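PDB 3JYG: uncharacterized protein from Wolinella succinogenes, which is of unknown function but belongs to the 6-pyruvoyl tetrahydropterin synthase family and binds a zinc ion through three histidines. Local coordinates for residues A[7-12]-A[61-66]; A[15-20]-A[38-43]; A[80-85]-A[137-142]. All blocks are in the same frame, centred on the assembly; numbering follows the deposited sequence.

Strand 3-17 serves both interaction 1 and interaction 2. Interaction 1 packs its earlier part against the loop leading into helix 67-77; interaction 2 joins its end to the start of strand 40-52 and holds the zinc ion. Their centres lie about 26 Å apart, on opposite sides of the centre of the chain. Interaction 2 is nested within the chain loop that interaction 1 closes. Interaction 3 follows both and joins strand 80-84, the other sheet neighbour of strand 3-17, to the turn before helix 141-155. Its centre is only about 8 Å from that of interaction 2, so the turn lies close to the metal site, and Pro139 O accepts a weak hydrogen bond from the zinc ligand His17.

Interaction 1 (A[7-12]-A[61-66]); sequences IAKEFD and TDFAHL
Ile7 opens the contact by packing against Phe63 and Thr61 of the loop that packs against strand 3-17. Its first torsion (chi1 54°) sets CG1 between the backbone N and the carbonyl carbon, and CD1 beyond it lies near CD1 of Phe63. CB itself approaches CE1 of Phe63 at 3.7 Å, while CG2 lies near CZ of that ring. The CD1 methyl also comes within 3.5 Å of the backbone O of Thr61. The isoleucine and the ring run antiparallel alongside each other.

At Ala8 the methyl turns to the other side of the sheet, leaving the carbonyl to make the contact: Ala8 O lies 3.5 Å from CE1 of Phe63. Lys9 turns back to the loop. Its CB touches both Phe63 CD1 and Leu66 CD1, at the long end of van der Waals range, and its long chain ends at a water 3.2 Å from NZ. That water donates to Phe63 O, so one solvent molecule spans strand and loop. Glu10 OE1 forms a salt bridge with Lys45 on strand 40-52.

Phe11 completes the row. Its CZ meets CB of Leu66 at 3.7 Å, with the leucine CB at the ring edge and the two side chains crossing at about a right angle; Phe69 adds a further edge-to-face partner.

On the loop side, an Asx turn in which Ala64 N donates to Asp62 OD1 (2.8 Å) starts the short 3-10 segment carrying Phe63 and Leu66. Residues 7-9 also pair with a strand of the second subunit. The loop into helix 67-77 packs on the sheet, which runs on into the second subunit, consistent with the tunnelling fold (T-fold) of this family, in which sheets of neighbouring subunits join.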
loop_
_atom_site.group_PDB
_atom_site.type_symbol
_atom_site.label_atom_id
_atom_site.label_comp_id
_atom_site.label_asym_id
_atom_site.label_seq_id
_atom_site.Cartn_x
_atom_site.Cartn_y
_atom_site.Cartn_z
ATOM N N ILE A 7 -6.002 -9.769 7.097
ATOM C CA ILE A 7 -6.721 -9.514 5.848
ATOM C C ILE A 7 -7.009 -8.027 5.815
ATOM O O ILE A 7 -7.057 -7.408 6.874
ATOM C CB ILE A 7 -8.012 -10.363 5.665
ATOM C CG1 ILE A 7 -8.967 -10.223 6.864
ATOM C CG2 ILE A 7 -7.627 -11.826 5.404
ATOM C CD1 ILE A 7 -10.481 -10.255 6.488
ATOM N N ALA A 8 -7.160 -7.445 4.624
ATOM C CA ALA A 8 -7.498 -6.047 4.522
ATOM C C ALA A 8 -8.556 -5.880 3.452
ATOM O O ALA A 8 -8.460 -6.505 2.371
ATOM C CB ALA A 8 -6.306 -5.257 4.128
ATOM N N LYS A 9 -9.512 -4.995 3.708
ATOM C CA LYS A 9 -10.533 -4.752 2.707
ATOM C C LYS A 9 -10.837 -3.274 2.625
ATOM O O LYS A 9 -10.894 -2.608 3.657
ATOM C CB LYS A 9 -11.793 -5.563 3.014
ATOM C CG LYS A 9 -12.944 -5.243 2.058
ATOM C CD LYS A 9 -13.831 -6.435 1.681
ATOM C CE LYS A 9 -14.684 -6.030 0.470
ATOM N NZ LYS A 9 -15.868 -6.919 0.313
ATOM N N GLU A 10 -11.039 -2.813 1.386
ATOM C CA GLU A 10 -11.297 -1.406 1.001
ATOM C C GLU A 10 -12.796 -1.114 0.853
ATOM O O GLU A 10 -13.582 -1.979 0.391
ATOM C CB GLU A 10 -10.574 -1.049 -0.320
ATOM C CG GLU A 10 -9.080 -1.477 -0.339
ATOM C CD GLU A 10 -8.270 -0.934 -1.531
ATOM O OE1 GLU A 10 -8.854 -0.459 -2.538
ATOM O OE2 GLU A 10 -7.028 -0.975 -1.453
ATOM N N PHE A 11 -13.177 0.099 1.258
ATOM C CA PHE A 11 -14.565 0.583 1.151
ATOM C C PHE A 11 -14.540 2.050 0.708
ATOM O O PHE A 11 -13.871 2.874 1.335
ATOM C CB PHE A 11 -15.292 0.460 2.478
ATOM C CG PHE A 11 -15.212 -0.903 3.089
ATOM C CD1 PHE A 11 -14.126 -1.258 3.901
ATOM C CD2 PHE A 11 -16.216 -1.841 2.854
ATOM C CE1 PHE A 11 -14.073 -2.530 4.498
ATOM C CE2 PHE A 11 -16.162 -3.113 3.449
ATOM C CZ PHE A 11 -15.080 -3.450 4.244
ATOM N N ASP A 12 -15.212 2.352 -0.397
ATOM C CA ASP A 12 -15.170 3.683 -1.005
ATOM C C ASP A 12 -16.469 4.460 -0.782
ATOM O O ASP A 12 -17.530 3.859 -0.684
ATOM C CB ASP A 12 -14.917 3.531 -2.519
ATOM C CG ASP A 12 -13.648 2.756 -2.811
ATOM O OD1 ASP A 12 -13.714 1.720 -3.499
ATOM O OD2 ASP A 12 -12.579 3.143 -2.320
ATOM N N THR A 61 -10.669 -14.318 8.791
ATOM C CA THR A 61 -12.131 -14.373 8.835
ATOM C C THR A 61 -12.637 -14.097 7.408
ATOM O O THR A 61 -11.905 -13.489 6.587
ATOM C CB THR A 61 -12.717 -13.409 9.932
ATOM O OG1 THR A 61 -14.090 -13.725 10.193
ATOM C CG2 THR A 61 -12.603 -11.904 9.528
ATOM N N ASP A 62 -13.842 -14.540 7.068
ATOM C CA ASP A 62 -14.321 -14.329 5.694
ATOM C C ASP A 62 -14.413 -12.824 5.386
ATOM O O ASP A 62 -15.009 -12.084 6.189
ATOM C CB ASP A 62 -15.693 -14.991 5.448
ATOM C CG ASP A 62 -15.987 -15.163 3.954
ATOM O OD1 ASP A 62 -16.302 -14.175 3.269
ATOM O OD2 ASP A 62 -15.870 -16.292 3.440
ATOM N N PHE A 63 -13.834 -12.388 4.251
ATOM C CA PHE A 63 -13.993 -10.998 3.752
ATOM C C PHE A 63 -15.440 -10.503 3.864
ATOM O O PHE A 63 -15.639 -9.360 4.226
ATOM C CB PHE A 63 -13.505 -10.807 2.286
ATOM C CG PHE A 63 -12.007 -10.784 2.132
ATOM C CD1 PHE A 63 -11.252 -9.733 2.653
ATOM C CD2 PHE A 63 -11.349 -11.826 1.464
ATOM C CE1 PHE A 63 -9.872 -9.718 2.530
ATOM C CE2 PHE A 63 -9.942 -11.819 1.330
ATOM C CZ PHE A 63 -9.208 -10.754 1.864
ATOM N N ALA A 64 -16.430 -11.369 3.599
ATOM C CA ALA A 64 -17.850 -10.969 3.672
ATOM C C ALA A 64 -18.329 -10.610 5.058
ATOM O O ALA A 64 -19.442 -10.078 5.221
ATOM C CB ALA A 64 -18.777 -12.032 3.063
ATOM N N HIS A 65 -17.514 -10.892 6.076
ATOM C CA HIS A 65 -17.917 -10.576 7.443
ATOM C C HIS A 65 -17.735 -9.100 7.752
ATOM O O HIS A 65 -17.916 -8.670 8.886
ATOM C CB HIS A 65 -17.187 -11.445 8.465
ATOM C CG HIS A 65 -17.635 -12.875 8.465
ATOM N ND1 HIS A 65 -16.818 -13.910 8.866
ATOM C CD2 HIS A 65 -18.822 -13.441 8.119
ATOM C CE1 HIS A 65 -17.483 -15.051 8.780
ATOM N NE2 HIS A 65 -18.691 -14.798 8.304
ATOM N N LEU A 66 -17.393 -8.332 6.721
ATOM C CA LEU A 66 -17.339 -6.872 6.833
ATOM C C LEU A 66 -18.481 -6.229 6.012
ATOM O O LEU A 66 -18.557 -4.986 5.869
ATOM C CB LEU A 66 -15.953 -6.339 6.429
ATOM C CG LEU A 66 -14.823 -6.495 7.488
ATOM C CD1 LEU A 66 -13.433 -6.149 6.937
ATOM C CD2 LEU A 66 -15.132 -5.684 8.805
HETATM O O HOH W 1 -17.345 -6.977 3.176
#

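Interaction 2 (A[15-20]-A[38-43]); sequences YGHRVW and HLHGHQ. With ZN (zinc ion), chain G.
Tyr15 and His42 pair across two antiparallel T-fold strands, their side chains on the same face of the sheet as His17 and His40, beside a three-histidine zinc site. The strands are stitched by reciprocal backbone bonds at Tyr15–His42 and at His17–His40. Between these pairs Gly16 and Gly41 come very close, their CA atoms 3.8 Å apart, with no side chain on either.

The His42 side chain leaves its strand with CG anti to the carbonyl carbon (chi1 -68°). Its CB sits 3.6 Å from Tyr15 CE1 and about equally near CZ, meeting the phenol obliquely. One bond on, CG comes close to the hydroxyl oxygen of Tyr15, and CD2 lies near that same oxygen and also 3.4 Å from His17 NE2, the two directions roughly at a right angle. ND1 lies near Gly41 O, but the angle is too poor for a hydrogen bond. CE1 flanks the metal, and at the tip NE2 binds zinc at 2.2 Å.

NE2 atoms of His17 and His40, whose side chains run side by side with an edge of the first turned toward the face of the second, and two waters complete five ligands. His40 is held in rotation by a second-shell bond: its ND1 donates to His38 O at 2.6 Å, almost in the imidazole plane, with an N-H···O angle of 156°, leaving NE2 for the metal.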
loop_
_atom_site.group_PDB
_atom_site.type_symbol
_atom_site.label_atom_id
_atom_site.label_comp_id
_atom_site.label_asym_id
_atom_site.label_seq_id
_atom_site.Cartn_x
_atom_site.Cartn_y
_atom_site.Cartn_z
ATOM N N TYR A 15 -18.029 12.304 -0.114
ATOM C CA TYR A 15 -18.663 13.112 0.922
ATOM C C TYR A 15 -18.220 14.556 0.750
ATOM O O TYR A 15 -17.217 14.795 0.104
ATOM C CB TYR A 15 -18.295 12.601 2.336
ATOM C CG TYR A 15 -16.788 12.635 2.625
ATOM C CD1 TYR A 15 -15.908 11.723 2.005
ATOM C CD2 TYR A 15 -16.244 13.579 3.524
ATOM C CE1 TYR A 15 -14.541 11.748 2.253
ATOM C CE2 TYR A 15 -14.862 13.603 3.787
ATOM C CZ TYR A 15 -14.014 12.696 3.139
ATOM O OH TYR A 15 -12.640 12.680 3.405
ATOM N N GLY A 16 -18.953 15.488 1.355
ATOM C CA GLY A 16 -18.448 16.869 1.517
ATOM C C GLY A 16 -18.037 17.084 2.975
ATOM O O GLY A 16 -18.502 16.364 3.872
ATOM N N HIS A 17 -17.139 18.040 3.218
ATOM C CA HIS A 17 -16.839 18.413 4.572
ATOM C C HIS A 17 -16.102 19.731 4.553
ATOM O O HIS A 17 -15.850 20.310 3.474
ATOM C CB HIS A 17 -16.046 17.293 5.324
ATOM C CG HIS A 17 -14.555 17.283 5.083
ATOM N ND1 HIS A 17 -13.660 16.824 6.028
ATOM C CD2 HIS A 17 -13.810 17.648 4.011
ATOM C CE1 HIS A 17 -12.430 16.912 5.552
ATOM N NE2 HIS A 17 -12.496 17.415 4.331
ATOM N N ARG A 18 -15.784 20.196 5.756
ATOM C CA ARG A 18 -14.745 21.184 5.927
ATOM C C ARG A 18 -14.060 20.929 7.282
ATOM O O ARG A 18 -14.675 20.396 8.205
ATOM C CB ARG A 18 -15.320 22.611 5.822
ATOM C CG ARG A 18 -15.896 23.174 7.093
ATOM C CD ARG A 18 -16.350 24.633 6.909
ATOM N NE ARG A 18 -16.579 25.286 8.204
ATOM C CZ ARG A 18 -15.973 26.410 8.605
ATOM N NH1 ARG A 18 -15.060 27.036 7.836
ATOM N NH2 ARG A 18 -16.294 26.922 9.788
ATOM N N VAL A 19 -12.800 21.323 7.366
ATOM C CA VAL A 19 -11.996 21.185 8.573
ATOM C C VAL A 19 -11.888 22.586 9.126
ATOM O O VAL A 19 -11.059 23.357 8.680
ATOM C CB VAL A 19 -10.587 20.684 8.222
ATOM C CG1 VAL A 19 -9.747 20.476 9.502
ATOM C CG2 VAL A 19 -10.693 19.377 7.421
ATOM N N TRP A 20 -12.741 22.893 10.087
ATOM C CA TRP A 20 -13.054 24.286 10.439
ATOM C C TRP A 20 -11.887 24.894 11.236
ATOM O O TRP A 20 -11.632 26.079 11.164
ATOM C CB TRP A 20 -14.405 24.357 11.184
ATOM C CG TRP A 20 -14.475 23.633 12.541
ATOM C CD1 TRP A 20 -15.031 22.381 12.809
ATOM C CD2 TRP A 20 -13.992 24.138 13.807
ATOM N NE1 TRP A 20 -14.908 22.101 14.160
ATOM C CE2 TRP A 20 -14.279 23.155 14.788
ATOM C CE3 TRP A 20 -13.349 25.344 14.200
ATOM C CZ2 TRP A 20 -13.931 23.325 16.158
ATOM C CZ3 TRP A 20 -13.021 25.517 15.542
ATOM C CH2 TRP A 20 -13.320 24.511 16.504
ATOM N N HIS A 38 -12.527 25.685 3.693
ATOM C CA HIS A 38 -13.608 25.826 2.679
ATOM C C HIS A 38 -14.539 24.627 2.663
ATOM O O HIS A 38 -14.095 23.502 2.923
ATOM C CB HIS A 38 -13.015 26.058 1.297
ATOM C CG HIS A 38 -12.241 27.336 1.205
ATOM N ND1 HIS A 38 -11.211 27.526 0.310
ATOM C CD2 HIS A 38 -12.333 28.481 1.926
ATOM C CE1 HIS A 38 -10.712 28.744 0.474
ATOM N NE2 HIS A 38 -11.364 29.336 1.457
ATOM N N LEU A 39 -15.815 24.857 2.397
ATOM C CA LEU A 39 -16.728 23.761 2.038
ATOM C C LEU A 39 -16.134 23.087 0.812
ATOM O O LEU A 39 -15.868 23.748 -0.214
ATOM C CB LEU A 39 -18.123 24.278 1.671
ATOM C CG LEU A 39 -18.935 25.143 2.652
ATOM C CD1 LEU A 39 -20.426 25.255 2.203
ATOM C CD2 LEU A 39 -18.822 24.634 4.062
ATOM N N HIS A 40 -15.874 21.789 0.926
ATOM C CA HIS A 40 -15.374 21.011 -0.227
ATOM C C HIS A 40 -15.780 19.546 -0.070
ATOM O O HIS A 40 -16.753 19.237 0.626
ATOM C CB HIS A 40 -13.842 21.201 -0.410
ATOM C CG HIS A 40 -13.025 20.733 0.753
ATOM N ND1 HIS A 40 -12.876 21.469 1.905
ATOM C CD2 HIS A 40 -12.296 19.596 0.937
ATOM C CE1 HIS A 40 -12.110 20.807 2.758
ATOM N NE2 HIS A 40 -11.724 19.676 2.183
ATOM N N GLY A 41 -15.059 18.654 -0.726
ATOM C CA GLY A 41 -15.387 17.237 -0.678
ATOM C C GLY A 41 -14.222 16.402 -1.152
ATOM O O GLY A 41 -13.168 16.954 -1.539
ATOM N N HIS A 42 -14.454 15.085 -1.156
ATOM C CA HIS A 42 -13.443 14.064 -1.397
ATOM C C HIS A 42 -14.047 12.765 -1.832
ATOM O O HIS A 42 -15.191 12.484 -1.518
ATOM C CB HIS A 42 -12.732 13.755 -0.091
ATOM C CG HIS A 42 -11.901 14.876 0.382
ATOM N ND1 HIS A 42 -10.843 15.374 -0.351
ATOM C CD2 HIS A 42 -11.991 15.635 1.496
ATOM C CE1 HIS A 42 -10.311 16.384 0.301
ATOM N NE2 HIS A 42 -10.974 16.544 1.432
ATOM N N GLN A 43 -13.265 11.978 -2.565
ATOM C CA GLN A 43 -13.469 10.541 -2.670
ATOM C C GLN A 43 -12.663 9.905 -1.523
ATOM O O GLN A 43 -11.454 10.036 -1.474
ATOM C CB GLN A 43 -12.941 10.060 -4.040
ATOM C CG GLN A 43 -13.000 8.572 -4.304
ATOM C CD GLN A 43 -14.406 8.022 -4.310
ATOM O OE1 GLN A 43 -15.380 8.755 -4.529
ATOM N NE2 GLN A 43 -14.525 6.725 -4.072
HETATM ZN ZN ZN G . -10.635 18.017 3.031
HETATM O O HOH W 2 -9.377 16.451 4.510
HETATM O O HOH W 3 -8.532 18.590 2.073
#

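Interaction 3 (A[80-85]-A[137-142]); sequences RFIIDI and FVPTSE
Asp84 and the Phe137–Val138 peptide lie against each other almost flat. The aspartate has CG anti to its backbone N (chi1 -176°), which carries the carboxyl group out over the 137-142 backbone. Phe137 C and O and Val138 N all lie on one side of the carboxylate plane. CG stands 3.3 Å from Phe137 O, and OD2 stands 3.4 Å from Phe137 C. Because the two planes are nearly parallel, the N-H of Val138 does not aim at the carboxylate: OD2 is 3.3 Å from Val138 N, yet the angle is too poor for a hydrogen bond. Both oxygens have donors outside the two segments: OD1 accepts from Asp86 N and OD2 from Trp20 NE1, and these bonds should keep the carboxylate from rotating.

Pro139 follows with its ring turned toward strand 80-84. Its CD edge lies 4.0 Å from Asp84 CB, and its CG lies 3.8 Å from the carbonyl O of Ile82. Further along the ring, CB touches CG2 of Ile82, also at 3.8 Å.

Pro139 is the centre of an inverse gamma turn, closed by Thr140 N donating to Val138 O at 2.7 Å. The turn delivers Thr140 to the N-cap position of helix 141-155, where its side chain caps a backbone N in the first turn. It thus sets the start of helix 141-155 against the C-terminal half of strand 80-84, an inner strand of the T-fold sheet.

The CB of Phe137 points away from strand 80-84, and its ring meets Trp147 of helix 141-155. Arg57 of the third subunit packs on Val138. The carbonyl of Pro139 faces the metal site, where its O accepts a weak hydrogen bond from ND1 of the zinc ligand His17.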
loop_
_atom_site.group_PDB
_atom_site.type_symbol
_atom_site.label_atom_id
_atom_site.label_comp_id
_atom_site.label_asym_id
_atom_site.label_seq_id
_atom_site.Cartn_x
_atom_site.Cartn_y
_atom_site.Cartn_z
ATOM N N ARG A 80 -22.958 12.272 1.445
ATOM C CA ARG A 80 -23.415 13.114 2.565
ATOM C C ARG A 80 -22.416 14.238 2.831
ATOM O O ARG A 80 -21.289 14.198 2.339
ATOM C CB ARG A 80 -23.530 12.291 3.839
ATOM C CG ARG A 80 -24.357 11.033 3.735
ATOM C CD ARG A 80 -25.847 11.308 3.650
ATOM N NE ARG A 80 -26.513 9.996 3.540
ATOM C CZ ARG A 80 -27.816 9.812 3.434
ATOM N NH1 ARG A 80 -28.649 10.843 3.503
ATOM N NH2 ARG A 80 -28.290 8.566 3.334
ATOM N N PHE A 81 -22.822 15.232 3.610
ATOM C CA PHE A 81 -21.886 16.228 4.098
ATOM C C PHE A 81 -21.613 15.986 5.626
ATOM O O PHE A 81 -22.540 16.047 6.467
ATOM C CB PHE A 81 -22.438 17.627 3.851
ATOM C CG PHE A 81 -21.465 18.752 4.219
ATOM C CD1 PHE A 81 -21.254 19.093 5.562
ATOM C CD2 PHE A 81 -20.849 19.498 3.220
ATOM C CE1 PHE A 81 -20.364 20.128 5.940
ATOM C CE2 PHE A 81 -19.966 20.558 3.551
ATOM C CZ PHE A 81 -19.719 20.864 4.949
ATOM N N ILE A 82 -20.358 15.757 5.971
ATOM C CA ILE A 82 -20.011 15.422 7.379
ATOM C C ILE A 82 -19.615 16.707 8.107
ATOM O O ILE A 82 -18.736 17.448 7.682
ATOM C CB ILE A 82 -18.834 14.403 7.505
ATOM C CG1 ILE A 82 -19.089 13.141 6.647
ATOM C CG2 ILE A 82 -18.577 14.057 9.005
ATOM C CD1 ILE A 82 -17.898 12.134 6.642
ATOM N N ILE A 83 -20.310 16.993 9.198
ATOM C CA ILE A 83 -20.095 18.266 9.885
ATOM C C ILE A 83 -19.893 18.049 11.391
ATOM O O ILE A 83 -20.614 17.281 12.029
ATOM C CB ILE A 83 -21.219 19.242 9.609
ATOM C CG1 ILE A 83 -20.846 20.664 10.075
ATOM C CG2 ILE A 83 -22.534 18.713 10.261
ATOM C CD1 ILE A 83 -21.894 21.799 9.681
ATOM N N ASP A 84 -18.873 18.722 11.938
ATOM C CA ASP A 84 -18.654 18.735 13.373
ATOM C C ASP A 84 -19.849 19.458 14.035
ATOM O O ASP A 84 -20.237 20.550 13.621
ATOM C CB ASP A 84 -17.273 19.395 13.654
ATOM C CG ASP A 84 -16.859 19.387 15.142
ATOM O OD1 ASP A 84 -17.637 19.049 16.040
ATOM O OD2 ASP A 84 -15.697 19.748 15.418
ATOM N N ILE A 85 -20.480 18.799 15.019
ATOM C CA ILE A 85 -21.420 19.494 15.920
ATOM C C ILE A 85 -20.881 20.866 16.386
ATOM O O ILE A 85 -21.649 21.793 16.561
ATOM C CB ILE A 85 -21.848 18.600 17.146
ATOM C CG1 ILE A 85 -23.019 19.183 17.946
ATOM C CG2 ILE A 85 -20.649 18.207 18.073
ATOM C CD1 ILE A 85 -24.357 19.227 17.158
ATOM N N PHE A 137 -16.462 15.609 16.349
ATOM C CA PHE A 137 -15.043 15.752 16.097
ATOM C C PHE A 137 -14.899 16.515 14.809
ATOM O O PHE A 137 -15.813 16.497 13.961
ATOM C CB PHE A 137 -14.280 14.403 15.964
ATOM C CG PHE A 137 -14.888 13.407 14.983
ATOM C CD1 PHE A 137 -15.614 12.293 15.464
ATOM C CD2 PHE A 137 -14.691 13.519 13.608
ATOM C CE1 PHE A 137 -16.189 11.346 14.567
ATOM C CE2 PHE A 137 -15.235 12.573 12.703
ATOM C CZ PHE A 137 -15.983 11.486 13.174
ATOM N N VAL A 138 -13.749 17.157 14.643
ATOM C CA VAL A 138 -13.454 17.855 13.374
ATOM C C VAL A 138 -13.163 16.756 12.372
ATOM O O VAL A 138 -12.299 15.896 12.612
ATOM C CB VAL A 138 -12.288 18.848 13.523
ATOM C CG1 VAL A 138 -10.935 18.105 13.896
ATOM C CG2 VAL A 138 -12.092 19.664 12.256
ATOM N N PRO A 139 -13.907 16.739 11.251
ATOM C CA PRO A 139 -13.819 15.522 10.379
ATOM C C PRO A 139 -12.582 15.506 9.458
ATOM O O PRO A 139 -12.727 15.498 8.216
ATOM C CB PRO A 139 -15.127 15.562 9.564
ATOM C CG PRO A 139 -15.478 17.094 9.511
ATOM C CD PRO A 139 -14.965 17.690 10.836
ATOM N N THR A 140 -11.395 15.494 10.072
ATOM C CA THR A 140 -10.130 15.276 9.370
ATOM C C THR A 140 -10.033 13.804 8.982
ATOM O O THR A 140 -10.744 12.976 9.553
ATOM C CB THR A 140 -8.944 15.552 10.299
ATOM O OG1 THR A 140 -9.081 14.787 11.506
ATOM C CG2 THR A 140 -8.895 17.031 10.701
ATOM N N SER A 141 -9.139 13.475 8.044
ATOM C CA SER A 141 -8.811 12.080 7.757
ATOM C C SER A 141 -8.466 11.269 8.972
ATOM O O SER A 141 -8.949 10.173 9.111
ATOM C CB SER A 141 -7.642 12.016 6.784
ATOM O OG SER A 141 -8.121 12.597 5.584
ATOM N N GLU A 142 -7.591 11.794 9.832
ATOM C CA GLU A 142 -7.208 11.080 11.087
ATOM C C GLU A 142 -8.386 10.887 12.036
ATOM O O GLU A 142 -8.502 9.852 12.689
ATOM C CB GLU A 142 -6.080 11.812 11.849
ATOM C CG GLU A 142 -4.819 12.099 11.024
ATOM C CD GLU A 142 -4.842 13.480 10.361
ATOM O OE1 GLU A 142 -5.837 13.836 9.655
ATOM O OE2 GLU A 142 -3.847 14.219 10.531
#